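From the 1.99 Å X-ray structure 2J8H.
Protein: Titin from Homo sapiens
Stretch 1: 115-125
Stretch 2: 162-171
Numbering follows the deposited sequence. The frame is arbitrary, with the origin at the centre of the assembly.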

# COMPACT_ATOMS: atom_id res chain seq x y z
N HIS A 115 -28.07 -2.30 -20.75
CA HIS A 115 -29.21 -2.96 -21.38
C HIS A 115 -30.18 -1.86 -21.76
O HIS A 115 -30.71 -1.15 -20.90
N ALA A 116 -30.39 -1.67 -23.06
CA ALA A 116 -31.19 -0.56 -23.53
C ALA A 116 -32.38 -1.07 -24.32
O ALA A 116 -32.38 -2.19 -24.79
N LEU A 117 -33.39 -0.22 -24.45
CA LEU A 117 -34.52 -0.46 -25.33
C LEU A 117 -34.41 0.46 -26.55
O LEU A 117 -33.88 1.56 -26.44
N ARG A 118 -34.93 0.02 -27.70
CA ARG A 118 -34.90 0.83 -28.90
C ARG A 118 -35.45 2.21 -28.61
O ARG A 118 -36.50 2.35 -27.97
N GLY A 119 -34.74 3.22 -29.11
CA GLY A 119 -35.15 4.61 -28.97
C GLY A 119 -34.73 5.29 -27.69
O GLY A 119 -34.87 6.49 -27.55
N GLU A 120 -34.19 4.53 -26.75
CA GLU A 120 -33.73 5.08 -25.49
C GLU A 120 -32.47 5.91 -25.71
O GLU A 120 -31.54 5.46 -26.38
N VAL A 121 -32.43 7.12 -25.16
CA VAL A 121 -31.24 7.95 -25.24
C VAL A 121 -30.27 7.46 -24.17
O VAL A 121 -30.34 7.84 -23.00
N VAL A 122 -29.36 6.60 -24.59
CA VAL A 122 -28.43 5.95 -23.71
C VAL A 122 -27.16 6.78 -23.52
O VAL A 122 -26.64 7.37 -24.47
N SER A 123 -26.69 6.83 -22.27
CA SER A 123 -25.34 7.30 -21.94
C SER A 123 -24.56 6.19 -21.26
O SER A 123 -25.03 5.57 -20.30
N ILE A 124 -23.38 5.89 -21.80
CA ILE A 124 -22.48 4.95 -21.14
C ILE A 124 -21.49 5.82 -20.37
O ILE A 124 -20.58 6.38 -20.97
N LYS A 125 -21.72 5.95 -19.07
CA LYS A 125 -21.00 6.89 -18.22
C LYS A 125 -19.87 6.19 -17.49
O LYS A 125 -20.11 5.25 -16.72
N LEU A 162 -20.33 8.10 -23.38
CA LEU A 162 -20.67 7.93 -24.76
C LEU A 162 -22.17 7.99 -24.82
O LEU A 162 -22.86 7.15 -24.23
N VAL A 163 -22.69 8.98 -25.53
CA VAL A 163 -24.14 9.18 -25.59
C VAL A 163 -24.68 8.87 -27.00
O VAL A 163 -24.04 9.14 -28.03
N PHE A 164 -25.89 8.33 -27.02
CA PHE A 164 -26.63 8.05 -28.25
C PHE A 164 -27.80 9.04 -28.29
O PHE A 164 -28.91 8.66 -27.99
N PRO A 165 -27.54 10.32 -28.64
CA PRO A 165 -28.55 11.36 -28.48
C PRO A 165 -29.81 11.20 -29.33
O PRO A 165 -30.85 11.79 -29.00
N ASN A 166 -29.72 10.43 -30.40
CA ASN A 166 -30.83 10.25 -31.30
C ASN A 166 -31.73 9.10 -30.83
O ASN A 166 -32.76 8.84 -31.45
N GLY A 167 -31.34 8.42 -29.76
CA GLY A 167 -32.00 7.20 -29.35
C GLY A 167 -31.30 6.00 -29.95
O GLY A 167 -30.98 5.98 -31.13
N VAL A 168 -31.09 4.96 -29.14
CA VAL A 168 -30.38 3.78 -29.63
C VAL A 168 -31.17 3.03 -30.65
O VAL A 168 -32.39 2.95 -30.57
N GLU A 169 -30.43 2.49 -31.60
CA GLU A 169 -30.94 1.64 -32.64
C GLU A 169 -30.41 0.24 -32.37
O GLU A 169 -29.46 0.06 -31.61
N ARG A 170 -31.01 -0.76 -32.98
CA ARG A 170 -30.59 -2.14 -32.77
C ARG A 170 -29.13 -2.33 -33.15
O ARG A 170 -28.41 -3.12 -32.53
N LYS A 171 -28.69 -1.60 -34.17
CA LYS A 171 -27.33 -1.71 -34.65
C LYS A 171 -26.32 -1.15 -33.67
O LYS A 171 -25.14 -1.37 -33.86

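The two stretches pair through their backbones, and the side chains pack around that frame. Ser123 faces Val163 and Ile124 faces Leu162 in antiparallel register. Ile124 N donates to Leu162 O at 2.8 Å, and Leu162 N returns a bond to Ile124 O at 3.0 Å. Phe164 N donates to Val122 O at 2.8 Å. Further along, Gly119 N bonds Val168 O and Val168 N bonds Glu120 O, both at 2.8 Å.

The apolar contacts centre on Val122, Ile124, Phe164 and Val168. Val168 (chi1 m) has the largest area covered by the other stretch. Its CG1 lies 3.5 Å from Val122 CG2, and its CG2 lies 4.0 Å from Ala116 CB. Val122 (t) also reaches Phe164, with CG1 3.9 Å from CD1. Phe164 (m) meets Ile124 at its ring edge, where CE1 is 4.0 Å from Ile124 CD1. Ile124 is m, t and Leu162 is t, p. Their side chains share one face of the sheet, with Ile124 CD1 4.4 Å from Leu162 CD2.

Ser123 (m) and Val163 (t) lie on the other face. Ser123 OG sits 3.6 Å from Val163 CG2, a contact without a hydrogen bond. Val121 (t) adds a looser contact, its CG1 4.2 Å from Val163 CG1.

Gly167 leaves room for the opposing turn. A CB there would fall 2.7 Å from Gly119 O, a clash.

Polar side chains make no hydrogen bonds across the stretches. Glu120 (t, t) turns its end away and accepts from its own stretch, Leu117 N to Glu120 OE1 at 3.0 Å. Arg118 and Arg170, both m at chi1, bring their guanidinium groups together at a tilt, each with an atom over one face of the other. Arg118 NH1 and Arg170 NH2 are 2.9 Å apart, a close approach of like charges. Arg170 NE and NH2 are hydrogen-bonded elsewhere in the structure.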

# COMPACT_ATOMS: atom_id res chain seq x y z
CB HIS A 115 -29.81 -3.98 -20.40
CG HIS A 115 -28.78 -4.83 -19.73
ND1 HIS A 115 -27.99 -5.72 -20.42
CD2 HIS A 115 -28.35 -4.87 -18.44
CE1 HIS A 115 -27.14 -6.30 -19.59
NE2 HIS A 115 -27.35 -5.80 -18.38
CB ALA A 116 -30.34 0.38 -24.39
CB LEU A 117 -35.82 -0.18 -24.60
CG LEU A 117 -36.16 -1.08 -23.41
CD1 LEU A 117 -37.49 -0.61 -22.83
CD2 LEU A 117 -36.23 -2.57 -23.78
CB ARG A 118 -35.75 0.22 -30.00
CG ARG A 118 -35.06 -0.86 -30.80
CD ARG A 118 -36.06 -1.43 -31.80
NE ARG A 118 -36.04 -0.76 -33.10
CZ ARG A 118 -37.06 -0.72 -33.96
NH1 ARG A 118 -38.24 -1.29 -33.67
NH2 ARG A 118 -36.91 -0.10 -35.13
CB GLU A 120 -33.43 3.92 -24.53
CG GLU A 120 -33.02 4.34 -23.15
CD GLU A 120 -32.74 3.15 -22.25
OE1 GLU A 120 -33.32 2.06 -22.51
OE2 GLU A 120 -31.95 3.31 -21.28
CB VAL A 121 -31.55 9.44 -25.06
CG1 VAL A 121 -30.28 10.23 -25.09
CG2 VAL A 121 -32.53 9.94 -26.15
CB VAL A 122 -28.08 4.56 -24.31
CG1 VAL A 122 -26.80 3.99 -23.70
CG2 VAL A 122 -29.29 3.61 -24.14
CB SER A 123 -25.40 8.50 -21.01
OG SER A 123 -26.15 9.55 -21.60
CB ILE A 124 -21.76 4.04 -22.15
CG1 ILE A 124 -22.77 3.37 -23.10
CG2 ILE A 124 -20.95 3.00 -21.39
CD1 ILE A 124 -22.16 2.48 -24.15
CB LYS A 125 -21.94 7.55 -17.21
CG LYS A 125 -21.28 8.66 -16.37
CD LYS A 125 -22.25 9.33 -15.41
CE LYS A 125 -21.56 10.45 -14.63
NZ LYS A 125 -22.49 11.25 -13.75
CB LEU A 162 -20.17 6.59 -25.30
CG LEU A 162 -20.54 6.34 -26.77
CD1 LEU A 162 -19.88 7.41 -27.67
CD2 LEU A 162 -20.22 4.89 -27.21
CB VAL A 163 -24.53 10.60 -25.18
CG1 VAL A 163 -26.06 10.71 -25.02
CG2 VAL A 163 -23.82 11.03 -23.88
CB PHE A 164 -27.13 6.60 -28.21
CG PHE A 164 -26.00 5.58 -28.21
CD1 PHE A 164 -25.34 5.25 -27.04
CD2 PHE A 164 -25.58 5.00 -29.39
CE1 PHE A 164 -24.28 4.34 -27.05
CE2 PHE A 164 -24.53 4.09 -29.39
CZ PHE A 164 -23.88 3.77 -28.22
CB PRO A 165 -27.79 12.64 -28.86
CG PRO A 165 -26.71 12.19 -29.74
CD PRO A 165 -26.29 10.87 -29.20
CB ASN A 166 -30.34 9.93 -32.72
CG ASN A 166 -29.31 10.91 -33.23
OD1 ASN A 166 -29.39 12.12 -32.99
ND2 ASN A 166 -28.35 10.39 -34.00
CB VAL A 168 -30.00 2.77 -28.52
CG1 VAL A 168 -28.92 3.34 -27.65
CG2 VAL A 168 -31.21 2.38 -27.72
CB GLU A 169 -30.44 2.15 -33.98
CG GLU A 169 -31.00 3.54 -34.32
CD GLU A 169 -30.18 4.29 -35.37
OE1 GLU A 169 -29.29 3.68 -36.01
OE2 GLU A 169 -30.44 5.51 -35.55
CB ARG A 170 -31.44 -3.08 -33.61
CG ARG A 170 -32.84 -3.18 -33.12
CD ARG A 170 -33.60 -4.11 -34.02
NE ARG A 170 -35.03 -3.96 -33.80
CZ ARG A 170 -35.97 -4.08 -34.74
NH1 ARG A 170 -35.66 -4.37 -36.01
NH2 ARG A 170 -37.24 -3.91 -34.41
CB LYS A 171 -27.17 -1.00 -36.00
CG LYS A 171 -27.13 0.53 -35.94
CD LYS A 171 -27.22 1.11 -37.35
CE LYS A 171 -26.41 2.40 -37.51
NZ LYS A 171 -26.30 2.82 -38.97